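Local coordinates for putative alpha/beta hydrolase fold protein (Candidatus Nitrososphaera gargensis, PDB 5A62) that probably works as a hydrolase of the alpha/beta hydrolase fold, most likely a carboxylesterase that cleaves ester bonds, at residues A[12-17]-A[61-66]; A[36-41]-A[247-252]; A[70-75]-A[189-194]; A[152-157]-A[175-180]. All blocks are in the same frame, centred on the assembly; numbering follows the deposited sequence. Where two conformers were deposited one is given.

Contact 1 of 4, residues A[12-17]-A[61-66]; sequences STYYED and HHRTNM
Two hydrogen bonds grip Thr64 OG1: it accepts the backbone N-H of Tyr14 (N to OG1, 2.9 Å) and is also bonded to the carbonyl oxygen of Glu57. The hydroxyl thus ties the loop to strand 12-18, while the CG2 methyl of Thr64, anti to its backbone N, rests on the Ser12 carbonyl. One residue further along, the Asn65 side chain takes the crowded position between backbone N and carbonyl carbon (chi1 73°), so that OD1 meets Ser12 N at 2.7 Å on an in-plane lone pair, in a nearly straight bond of 174°. A water donating to both Ser12 O and Arg63 O bridges the same two segments. Arg63 leaves the type II' turn from His61 to Thr64 alongside Tyr14, and its bend at chi3 lays the guanidinium flat on the phenol ring, centres 3.8 Å apart and planes 14° apart. This off-centre cation-pi stack is extended by CD, which sits over the same ring face. At the far end, Tyr14 OH donates to Glu16 OE2 (2.7 Å) on the anti lone pair of that oxygen. A second water links that oxygen to Arg63 NH2, which also salt-bridges Glu57. Strand 12-18 lies between strands 3-5 and 52-56 of the mixed sheet, with Phe3 meeting Tyr14 edge-to-face, and the Met66 side chain touches Glu186 and Ala190 of helix 185-194.

Contact 2 of 4, residues A[36-41]-A[247-252]; sequences ILIWDY and DHWVVI
A type I turn from Asp247 to Val250 leads into helix 250-253, and within it Asp247 OD1 accepts the backbone N-H of His248 (N to OD1, 2.7 Å), approached from above the carboxylate plane. His248 NE2 is hydrogen-bonded to Ser99 OG, and its side chain touches Asp221; this is consistent with the catalytic triad of alpha/beta hydrolases, with Ser99 on the probable nucleophile elbow. Trp249, at the N-cap position, presents the edge of its indole to Ile38, CZ3 lying 4.0 Å from Ile38 CD1. Val251 makes the largest share on this segment's side, against Ile38. Its CG1 methyl, in the crowded position between backbone N and carbonyl carbon (chi1 58°), presses on Ile38 CD1 at 3.3 Å, tighter than usual for two carbons, although a second conformer was modelled for this valine. Its other methyl, CG2, packs obliquely against the Trp39 indole, with Trp39 CZ3 3.9 Å away. Ile252 crosses the Ile38 side chain at about a right angle, with CD1 3.8 Å from Ile38 CG1. Just beyond, Lys254 NZ is hydrogen-bonded to the carbonyl oxygens of both Ile38 and Val251.

Contact 3 of 4, residues A[70-75]-A[189-194]; sequences GAYTMQ and VAATVA
The Tyr72 ring lies against Ala190, Ala191 and Ala194, within about one turn of helix 185-194. CE2 lies 3.6 Å from Ala190 CB and CE1 3.5 Å from Ala194 CB, both methyls approaching obliquely from the same side of the ring plane, at opposite rims. The hydroxyl reaches the helix backbone, OH 3.2 Å from Ala191 CA. Tyr72 CG sits between backbone N and carbonyl carbon (chi1 56°), setting the ring beside its own backbone with OH extended to the helix. A water above the centre of one ring face accepts from Tyr72 N (3.0 Å) and donates to Ala190 O (2.9 Å), joining the two backbones. On one flank Gly70 O touches Ala190 CB; on the other, Met74, folded at chi2 and chi3, lays CG and SD near Ala194 O. Further out, Thr197 OG1 is hydrogen-bonded to Met74 N and Ala194 O, and Asp76 OD2 accepts from the backbone N of Thr73, the N-cap of helix 74-87. Tyr72 of the second subunit packs on Val193 of this chain. The contact joins a core helix start to the helical insertion between strands 116-122 and 212-218, the usual place of the cap in alpha/beta hydrolases.

Contact 4 of 4, residues A[152-157]-A[175-180]; sequences LAEHKL and FFREVF
The Arg177 guanidinium carries Leu157 CD1 over the centre of one face, 3.4 Å from Arg177 CZ, and the Glu154 carboxylate at its edge. Carboxylate and guanidinium are nearly coplanar, 18° apart, and the grip is side-on: NE donates to Glu154 OE2 at 2.8 Å and NH2 to Glu154 OE1 at 3.0 Å. Both bonds use syn lone pairs and both N-H groups point almost straight at their oxygens (172°), which holds the guanidinium's rotation in the conformer described. The Arg177 chain, extended from CG to NE, carries the group across to a Glu154 side chain bent at chi2. NH1 makes a further salt bridge to Asp174, so the positive charge is shared by two carboxylates. The Phe180 ring takes Leu152 CD2 in plane at its edge, 3.7 Å from Phe180 CZ. The ring of Phe176 has Phe180 CB over one face, and Leu157 CD2 approaches it obliquely, 3.7 Å from Phe176 CD2. Ala153 CB touches both phenylalanines, nearest Phe180 CD2 at 3.9 Å. Lys156 CE meets Phe176 CZ and its CD meets Phe180 CZ, both obliquely. The two helical segments run roughly antiparallel at 147°, their axes 10.1 Å apart. Both helices belong to the insertion that follows strand 116-122; helix 136-147 packs against Leu152, and Trp249 meets Phe176 edge-to-face from the side of the sheet domain.

How the contacts relate
Contacts 1 and 2 cross along the chain, since residues 36-41 fall between the two segments of contact 1; their centres are 17 Å apart, and Ile36 packs on Tyr14 and Glu16. Contact 1 closes before contacts 3 and 4 open. Contact 3 is nested inside the loop closed by contact 2, and contact 4 inside both. Contacts 2 and 4, centres 12 Å apart, touch where Phe175 packs on Leu37, Ile38 and Ile252, whereas contacts 2 and 3 lie on opposite sides of the chain's centre. Met66 and His61 of contact 1 touch Tyr72 and Ala191 of contact 3. The contacts thereby join sheet domain and helical insertion, and contact 2, through His248, lies at the probable active site.

Contact 1 of 4, residues A[12-17]-A[61-66]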
# COMPACT_ATOMS: atom_id res chain seq x y z
N SER A 12 -4.19 -18.08 6.94
CA SER A 12 -4.65 -19.46 6.63
C SER A 12 -5.26 -19.45 5.23
O SER A 12 -6.38 -19.03 5.02
CB SER A 12 -5.63 -19.88 7.63
OG SER A 12 -5.98 -21.20 7.44
N THR A 13 -4.48 -19.92 4.27
CA THR A 13 -4.86 -19.95 2.89
C THR A 13 -5.73 -21.11 2.61
O THR A 13 -5.33 -22.28 2.79
CB THR A 13 -3.61 -20.08 2.00
OG1 THR A 13 -2.83 -18.85 2.13
CG2 THR A 13 -3.95 -20.32 0.58
N TYR A 14 -6.91 -20.85 2.09
CA TYR A 14 -7.76 -21.89 1.54
C TYR A 14 -7.31 -22.25 0.18
O TYR A 14 -7.11 -21.37 -0.69
CB TYR A 14 -9.23 -21.48 1.49
CG TYR A 14 -10.10 -22.55 0.96
CD1 TYR A 14 -10.56 -23.58 1.80
CD2 TYR A 14 -10.42 -22.60 -0.37
CE1 TYR A 14 -11.32 -24.62 1.24
CE2 TYR A 14 -11.20 -23.61 -0.90
CZ TYR A 14 -11.61 -24.60 -0.06
OH TYR A 14 -12.35 -25.66 -0.59
N TYR A 15 -7.16 -23.54 -0.08
CA TYR A 15 -6.80 -24.04 -1.38
C TYR A 15 -7.49 -25.30 -1.74
O TYR A 15 -8.03 -25.94 -0.86
CB TYR A 15 -5.27 -24.22 -1.49
CG TYR A 15 -4.77 -25.42 -0.73
CD1 TYR A 15 -4.42 -25.36 0.59
CD2 TYR A 15 -4.61 -26.61 -1.42
CE1 TYR A 15 -3.97 -26.46 1.29
CE2 TYR A 15 -4.22 -27.74 -0.72
CZ TYR A 15 -3.89 -27.65 0.61
OH TYR A 15 -3.42 -28.74 1.37
N GLU A 16 -7.47 -25.64 -3.02
CA GLU A 16 -7.94 -26.98 -3.54
C GLU A 16 -6.89 -27.48 -4.46
O GLU A 16 -6.23 -26.78 -5.19
CB GLU A 16 -9.27 -26.89 -4.22
CG GLU A 16 -10.37 -26.41 -3.31
CD GLU A 16 -11.67 -26.11 -4.03
OE1 GLU A 16 -11.77 -26.20 -5.26
OE2 GLU A 16 -12.64 -25.73 -3.32
N ASP A 17 -6.70 -28.81 -4.42
CA ASP A 17 -5.71 -29.54 -5.21
C ASP A 17 -6.46 -30.64 -5.91
O ASP A 17 -6.79 -31.69 -5.27
CB ASP A 17 -4.64 -30.07 -4.29
CG ASP A 17 -3.50 -30.80 -5.01
OD1 ASP A 17 -3.56 -31.02 -6.22
OD2 ASP A 17 -2.55 -31.19 -4.31
N HIS A 61 -9.97 -12.95 0.85
CA HIS A 61 -10.93 -13.29 -0.17
C HIS A 61 -11.56 -14.65 0.20
O HIS A 61 -10.88 -15.64 0.40
CB HIS A 61 -10.27 -13.40 -1.53
CG HIS A 61 -9.92 -12.06 -2.11
ND1 HIS A 61 -9.03 -11.17 -1.54
CD2 HIS A 61 -10.42 -11.45 -3.20
CE1 HIS A 61 -8.99 -10.07 -2.29
NE2 HIS A 61 -9.83 -10.21 -3.30
N HIS A 62 -12.89 -14.63 0.39
CA HIS A 62 -13.73 -15.84 0.65
C HIS A 62 -13.19 -16.53 1.88
O HIS A 62 -13.27 -15.99 2.99
CB HIS A 62 -13.83 -16.67 -0.62
CG HIS A 62 -14.87 -17.75 -0.63
ND1 HIS A 62 -15.92 -17.85 0.24
CD2 HIS A 62 -14.94 -18.79 -1.46
CE1 HIS A 62 -16.65 -18.92 -0.10
NE2 HIS A 62 -16.08 -19.50 -1.12
N ARG A 63 -12.62 -17.71 1.71
CA ARG A 63 -12.21 -18.56 2.86
C ARG A 63 -10.89 -18.25 3.42
O ARG A 63 -10.57 -18.77 4.50
CB ARG A 63 -12.33 -20.04 2.49
CG ARG A 63 -13.79 -20.42 2.28
CD ARG A 63 -13.98 -21.67 1.45
NE ARG A 63 -13.69 -21.45 0.03
CZ ARG A 63 -14.13 -22.18 -0.97
NH1 ARG A 63 -14.92 -23.24 -0.72
NH2 ARG A 63 -13.86 -21.86 -2.21
N THR A 64 -10.07 -17.42 2.80
CA THR A 64 -8.78 -17.00 3.34
C THR A 64 -8.90 -15.72 4.16
O THR A 64 -9.52 -14.78 3.74
CB THR A 64 -7.76 -16.84 2.21
OG1 THR A 64 -7.61 -18.09 1.53
CG2 THR A 64 -6.40 -16.37 2.73
N ASN A 65 -8.32 -15.73 5.32
CA ASN A 65 -8.26 -14.64 6.25
C ASN A 65 -7.16 -13.66 5.94
O ASN A 65 -6.56 -13.72 4.87
CB ASN A 65 -8.16 -15.16 7.65
CG ASN A 65 -6.81 -15.73 7.93
OD1 ASN A 65 -6.07 -16.08 7.04
ND2 ASN A 65 -6.42 -15.74 9.20
N MET A 66 -6.89 -12.69 6.84
CA MET A 66 -5.82 -11.76 6.70
C MET A 66 -4.59 -12.03 7.55
O MET A 66 -3.51 -11.56 7.20
CB MET A 66 -6.35 -10.35 6.99
CG MET A 66 -7.42 -9.84 6.04
SD MET A 66 -6.84 -9.56 4.38
CE MET A 66 -5.73 -8.13 4.57
O HOH W 1 -8.67 -18.72 6.46
O HOH W 2 -14.59 -24.03 -3.90

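Contact 2 of 4, residues A[36-41]-A[247-252]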
# COMPACT_ATOMS: atom_id res chain seq x y z
N ILE A 36 -12.16 -18.96 -5.59
CA ILE A 36 -12.11 -20.20 -6.40
C ILE A 36 -13.43 -20.42 -7.11
O ILE A 36 -13.46 -21.09 -8.14
CB ILE A 36 -11.77 -21.38 -5.53
CG1 ILE A 36 -10.31 -21.30 -5.15
CG2 ILE A 36 -12.08 -22.70 -6.24
CD1 ILE A 36 -9.91 -22.14 -4.00
N LEU A 37 -14.51 -19.81 -6.65
CA LEU A 37 -15.79 -19.94 -7.37
C LEU A 37 -15.73 -19.41 -8.78
O LEU A 37 -16.52 -19.84 -9.65
CB LEU A 37 -16.94 -19.33 -6.57
CG LEU A 37 -17.01 -19.79 -5.09
CD1 LEU A 37 -18.13 -19.08 -4.34
CD2 LEU A 37 -17.04 -21.30 -4.98
N ILE A 38 -14.82 -18.49 -9.10
CA ILE A 38 -14.74 -17.92 -10.43
C ILE A 38 -14.19 -18.93 -11.40
O ILE A 38 -14.32 -18.72 -12.60
CB ILE A 38 -13.89 -16.62 -10.41
CG1 ILE A 38 -14.40 -15.61 -11.43
CG2 ILE A 38 -12.41 -16.88 -10.58
CD1 ILE A 38 -13.67 -14.27 -11.40
N TRP A 39 -13.58 -20.02 -10.92
CA TRP A 39 -12.81 -20.99 -11.73
C TRP A 39 -13.54 -22.29 -11.94
O TRP A 39 -12.97 -23.29 -12.42
CB TRP A 39 -11.43 -21.25 -11.11
CG TRP A 39 -10.46 -20.13 -11.06
CD1 TRP A 39 -9.74 -19.67 -9.94
CD2 TRP A 39 -9.92 -19.40 -12.17
NE1 TRP A 39 -8.92 -18.67 -10.32
CE2 TRP A 39 -8.94 -18.51 -11.67
CE3 TRP A 39 -10.13 -19.41 -13.54
CZ2 TRP A 39 -8.25 -17.67 -12.46
CZ3 TRP A 39 -9.42 -18.59 -14.33
CH2 TRP A 39 -8.48 -17.68 -13.77
N ASP A 40 -14.82 -22.35 -11.63
CA ASP A 40 -15.52 -23.63 -11.67
C ASP A 40 -15.38 -24.37 -12.99
O ASP A 40 -14.99 -25.54 -13.06
CB ASP A 40 -17.01 -23.44 -11.27
CG ASP A 40 -17.83 -22.34 -12.12
OD1 ASP A 40 -17.31 -21.60 -13.02
OD2 ASP A 40 -19.07 -22.24 -11.86
N TYR A 41 -15.69 -23.65 -14.06
CA TYR A 41 -15.61 -24.20 -15.37
C TYR A 41 -14.20 -24.63 -15.72
O TYR A 41 -13.96 -25.70 -16.27
CB TYR A 41 -16.10 -23.21 -16.42
CG TYR A 41 -15.96 -23.68 -17.85
CD1 TYR A 41 -16.77 -24.68 -18.35
CD2 TYR A 41 -14.96 -23.18 -18.66
CE1 TYR A 41 -16.62 -25.14 -19.65
CE2 TYR A 41 -14.81 -23.63 -19.96
CZ TYR A 41 -15.68 -24.58 -20.45
OH TYR A 41 -15.49 -25.04 -21.75
N ASP A 247 -13.73 -7.63 -22.02
CA ASP A 247 -13.21 -6.62 -21.09
C ASP A 247 -12.60 -7.31 -19.87
O ASP A 247 -12.25 -8.50 -19.87
CB ASP A 247 -14.42 -5.75 -20.74
CG ASP A 247 -14.07 -4.34 -20.31
OD1 ASP A 247 -12.97 -4.09 -19.78
OD2 ASP A 247 -14.97 -3.43 -20.43
N HIS A 248 -12.38 -6.55 -18.80
CA HIS A 248 -11.64 -7.01 -17.65
C HIS A 248 -12.18 -8.29 -17.06
O HIS A 248 -11.42 -9.22 -16.72
CB HIS A 248 -11.71 -5.94 -16.56
CG HIS A 248 -10.95 -6.27 -15.31
ND1 HIS A 248 -11.58 -6.73 -14.16
CD2 HIS A 248 -9.64 -6.21 -15.02
CE1 HIS A 248 -10.68 -6.89 -13.20
NE2 HIS A 248 -9.50 -6.60 -13.70
N TRP A 249 -13.50 -8.37 -16.91
CA TRP A 249 -14.12 -9.50 -16.27
C TRP A 249 -14.47 -10.66 -17.20
O TRP A 249 -15.46 -11.35 -17.08
CB TRP A 249 -15.34 -9.04 -15.45
CG TRP A 249 -14.97 -8.29 -14.26
CD1 TRP A 249 -14.99 -6.92 -14.11
CD2 TRP A 249 -14.45 -8.82 -13.04
NE1 TRP A 249 -14.54 -6.59 -12.87
CE2 TRP A 249 -14.22 -7.73 -12.18
CE3 TRP A 249 -14.21 -10.13 -12.56
CZ2 TRP A 249 -13.72 -7.89 -10.89
CZ3 TRP A 249 -13.70 -10.27 -11.29
CH2 TRP A 249 -13.47 -9.15 -10.46
N VAL A 250 -13.57 -10.93 -18.13
CA VAL A 250 -13.74 -11.98 -19.11
C VAL A 250 -13.93 -13.33 -18.44
O VAL A 250 -14.56 -14.22 -18.99
CB VAL A 250 -12.53 -12.01 -20.12
CG1 VAL A 250 -11.25 -12.45 -19.45
CG2 VAL A 250 -12.85 -12.88 -21.33
N VAL A 251 -13.34 -13.55 -17.26
CA VAL A 251 -13.46 -14.81 -16.53
C VAL A 251 -14.90 -15.04 -16.03
O VAL A 251 -15.28 -16.15 -15.72
CB VAL A 251 -12.42 -14.87 -15.38
CG1 VAL A 251 -12.58 -13.72 -14.42
CG2 VAL A 251 -12.48 -16.17 -14.61
N ILE A 252 -15.69 -14.00 -15.92
CA ILE A 252 -17.10 -14.16 -15.58
C ILE A 252 -17.87 -14.56 -16.85
O ILE A 252 -18.73 -15.44 -16.76
CB ILE A 252 -17.67 -12.84 -15.05
CG1 ILE A 252 -17.01 -12.49 -13.73
CG2 ILE A 252 -19.20 -12.84 -14.95
CD1 ILE A 252 -17.25 -13.44 -12.62

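Contact 3 of 4, residues A[70-75]-A[189-194]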
# COMPACT_ATOMS: atom_id res chain seq x y z
N GLY A 70 -3.38 -6.34 8.37
CA GLY A 70 -4.37 -6.08 7.41
C GLY A 70 -3.90 -5.32 6.16
O GLY A 70 -4.73 -4.83 5.38
N ALA A 71 -2.60 -5.24 6.01
CA ALA A 71 -1.93 -4.60 4.87
C ALA A 71 -0.78 -5.44 4.51
O ALA A 71 -0.18 -6.08 5.38
CB ALA A 71 -1.43 -3.19 5.21
N TYR A 72 -0.36 -5.35 3.25
CA TYR A 72 0.78 -6.15 2.78
C TYR A 72 1.25 -5.62 1.48
O TYR A 72 0.60 -4.74 0.86
CB TYR A 72 0.37 -7.60 2.65
CG TYR A 72 -0.81 -7.88 1.75
CD1 TYR A 72 -0.68 -7.80 0.38
CD2 TYR A 72 -2.10 -8.02 2.26
CE1 TYR A 72 -1.73 -7.96 -0.45
CE2 TYR A 72 -3.19 -8.22 1.42
CZ TYR A 72 -3.00 -8.18 0.04
OH TYR A 72 -4.05 -8.37 -0.82
N THR A 73 2.37 -6.10 1.00
CA THR A 73 2.92 -5.74 -0.31
C THR A 73 2.71 -6.90 -1.23
O THR A 73 2.41 -8.05 -0.84
CB THR A 73 4.40 -5.43 -0.27
OG1 THR A 73 5.13 -6.63 0.10
CG2 THR A 73 4.68 -4.33 0.73
N MET A 74 2.90 -6.67 -2.53
CA MET A 74 2.87 -7.76 -3.47
C MET A 74 3.83 -8.86 -3.09
O MET A 74 3.50 -10.04 -3.28
CB MET A 74 3.21 -7.29 -4.89
CG MET A 74 2.21 -6.41 -5.61
SD MET A 74 0.52 -7.01 -5.59
CE MET A 74 0.76 -8.48 -6.47
N GLN A 75 5.00 -8.52 -2.59
CA GLN A 75 5.92 -9.57 -2.16
C GLN A 75 5.36 -10.53 -1.20
O GLN A 75 5.62 -11.73 -1.24
CB GLN A 75 7.19 -8.93 -1.64
CG GLN A 75 8.27 -9.95 -1.34
CD GLN A 75 8.71 -10.67 -2.59
OE1 GLN A 75 8.93 -10.03 -3.63
NE2 GLN A 75 8.80 -11.98 -2.51
N VAL A 189 -9.85 -3.86 0.34
CA VAL A 189 -9.06 -2.69 0.60
C VAL A 189 -7.58 -3.00 0.52
O VAL A 189 -6.83 -2.33 -0.19
CB VAL A 189 -9.46 -2.02 1.89
CG1 VAL A 189 -8.53 -0.91 2.24
CG2 VAL A 189 -10.89 -1.49 1.76
N ALA A 190 -7.12 -4.03 1.20
CA ALA A 190 -5.72 -4.34 1.23
C ALA A 190 -5.20 -4.70 -0.15
O ALA A 190 -4.07 -4.36 -0.50
CB ALA A 190 -5.44 -5.45 2.14
N ALA A 191 -5.95 -5.42 -0.95
CA ALA A 191 -5.47 -5.86 -2.24
C ALA A 191 -5.29 -4.67 -3.17
O ALA A 191 -4.32 -4.57 -3.91
CB ALA A 191 -6.36 -6.91 -2.82
N THR A 192 -6.28 -3.79 -3.15
CA THR A 192 -6.19 -2.62 -3.98
C THR A 192 -4.99 -1.71 -3.58
O THR A 192 -4.27 -1.14 -4.40
CB THR A 192 -7.48 -1.84 -4.10
OG1 THR A 192 -7.83 -1.30 -2.83
CG2 THR A 192 -8.59 -2.64 -4.69
N VAL A 193 -4.78 -1.56 -2.29
CA VAL A 193 -3.63 -0.80 -1.80
C VAL A 193 -2.31 -1.49 -2.28
O VAL A 193 -1.35 -0.84 -2.65
CB VAL A 193 -3.70 -0.62 -0.28
CG1 VAL A 193 -2.37 -0.12 0.26
CG2 VAL A 193 -4.86 0.29 0.08
N ALA A 194 -2.27 -2.82 -2.20
CA ALA A 194 -1.08 -3.57 -2.58
C ALA A 194 -0.66 -3.30 -4.01
O ALA A 194 0.50 -3.49 -4.36
CB ALA A 194 -1.24 -5.03 -2.33
O HOH W 3 -2.02 -3.72 1.39

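Contact 4 of 4, residues A[152-157]-A[175-180]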
# COMPACT_ATOMS: atom_id res chain seq x y z
N LEU A 152 -21.16 -2.45 -2.99
CA LEU A 152 -20.16 -2.21 -3.98
C LEU A 152 -20.45 -3.02 -5.26
O LEU A 152 -20.32 -2.50 -6.38
CB LEU A 152 -18.76 -2.45 -3.45
CG LEU A 152 -17.63 -2.36 -4.47
CD1 LEU A 152 -17.58 -1.03 -5.17
CD2 LEU A 152 -16.29 -2.63 -3.79
N ALA A 153 -20.80 -4.28 -5.12
CA ALA A 153 -21.12 -5.04 -6.30
C ALA A 153 -22.25 -4.40 -7.11
O ALA A 153 -22.20 -4.36 -8.32
CB ALA A 153 -21.48 -6.49 -5.96
N GLU A 154 -23.28 -3.96 -6.38
CA GLU A 154 -24.39 -3.32 -7.10
C GLU A 154 -23.99 -2.10 -7.85
O GLU A 154 -24.38 -1.88 -9.01
CB GLU A 154 -25.49 -3.00 -6.13
CG GLU A 154 -26.18 -4.20 -5.56
CD GLU A 154 -26.75 -5.20 -6.57
OE1 GLU A 154 -27.27 -4.85 -7.67
OE2 GLU A 154 -26.58 -6.39 -6.24
N HIS A 155 -23.09 -1.31 -7.26
CA HIS A 155 -22.57 -0.14 -7.98
C HIS A 155 -21.71 -0.48 -9.16
O HIS A 155 -21.75 0.24 -10.18
CB HIS A 155 -21.81 0.78 -7.01
CG HIS A 155 -22.71 1.54 -6.11
ND1 HIS A 155 -23.29 2.74 -6.50
CD2 HIS A 155 -23.05 1.34 -4.83
CE1 HIS A 155 -24.04 3.18 -5.50
NE2 HIS A 155 -23.91 2.36 -4.47
N LYS A 156 -20.93 -1.55 -9.07
CA LYS A 156 -20.10 -2.01 -10.18
C LYS A 156 -20.97 -2.52 -11.35
O LYS A 156 -20.61 -2.34 -12.49
CB LYS A 156 -19.14 -3.06 -9.76
CG LYS A 156 -18.05 -2.48 -8.86
CD LYS A 156 -17.05 -3.53 -8.45
CE LYS A 156 -16.15 -3.97 -9.56
NZ LYS A 156 -15.14 -2.89 -9.76
N LEU A 157 -22.09 -3.10 -11.00
CA LEU A 157 -22.92 -3.75 -11.99
C LEU A 157 -23.75 -2.78 -12.79
O LEU A 157 -24.14 -3.11 -13.88
CB LEU A 157 -23.78 -4.77 -11.31
CG LEU A 157 -23.06 -6.03 -10.91
CD1 LEU A 157 -23.84 -6.94 -9.99
CD2 LEU A 157 -22.62 -6.87 -12.11
N PHE A 175 -23.56 -14.21 -11.48
CA PHE A 175 -22.33 -14.95 -11.20
C PHE A 175 -21.27 -14.01 -10.55
O PHE A 175 -20.73 -14.31 -9.47
CB PHE A 175 -21.85 -15.57 -12.47
CG PHE A 175 -20.53 -16.32 -12.41
CD1 PHE A 175 -20.14 -17.04 -11.30
CD2 PHE A 175 -19.70 -16.32 -13.51
CE1 PHE A 175 -18.93 -17.76 -11.33
CE2 PHE A 175 -18.48 -16.99 -13.48
CZ PHE A 175 -18.14 -17.73 -12.38
N PHE A 176 -21.11 -12.83 -11.12
CA PHE A 176 -20.25 -11.85 -10.53
C PHE A 176 -20.66 -11.51 -9.11
O PHE A 176 -19.81 -11.46 -8.19
CB PHE A 176 -20.20 -10.58 -11.37
CG PHE A 176 -19.43 -9.46 -10.74
CD1 PHE A 176 -18.10 -9.37 -10.91
CD2 PHE A 176 -20.08 -8.52 -10.00
CE1 PHE A 176 -17.39 -8.33 -10.32
CE2 PHE A 176 -19.38 -7.47 -9.44
CZ PHE A 176 -18.03 -7.43 -9.61
N ARG A 177 -21.94 -11.28 -8.84
CA ARG A 177 -22.41 -11.01 -7.48
C ARG A 177 -22.02 -12.09 -6.52
O ARG A 177 -21.48 -11.79 -5.45
CB ARG A 177 -23.93 -10.92 -7.40
CG ARG A 177 -24.50 -9.65 -7.98
CD ARG A 177 -26.04 -9.61 -7.88
NE ARG A 177 -26.59 -8.32 -8.31
CZ ARG A 177 -27.06 -8.07 -9.53
NH1 ARG A 177 -27.09 -9.01 -10.47
NH2 ARG A 177 -27.49 -6.84 -9.85
N GLU A 178 -22.31 -13.33 -6.92
CA GLU A 178 -21.98 -14.51 -6.11
C GLU A 178 -20.55 -14.43 -5.67
O GLU A 178 -20.29 -14.45 -4.43
CB GLU A 178 -22.28 -15.86 -6.81
CG GLU A 178 -22.23 -17.08 -5.84
CD GLU A 178 -23.51 -17.37 -5.02
OE1 GLU A 178 -24.15 -16.44 -4.44
OE2 GLU A 178 -23.86 -18.60 -4.90
N VAL A 179 -19.67 -14.28 -6.67
CA VAL A 179 -18.23 -14.38 -6.45
C VAL A 179 -17.76 -13.17 -5.61
O VAL A 179 -17.16 -13.31 -4.55
CB VAL A 179 -17.49 -14.43 -7.76
CG1 VAL A 179 -15.97 -14.20 -7.60
CG2 VAL A 179 -17.81 -15.73 -8.52
N PHE A 180 -18.07 -11.97 -6.09
CA PHE A 180 -17.50 -10.74 -5.53
C PHE A 180 -17.86 -10.57 -4.08
O PHE A 180 -17.07 -10.12 -3.25
CB PHE A 180 -17.94 -9.55 -6.38
CG PHE A 180 -17.26 -8.27 -6.06
CD1 PHE A 180 -16.03 -7.97 -6.67
CD2 PHE A 180 -17.79 -7.38 -5.15
CE1 PHE A 180 -15.42 -6.74 -6.40
CE2 PHE A 180 -17.19 -6.18 -4.88
CZ PHE A 180 -15.99 -5.92 -5.46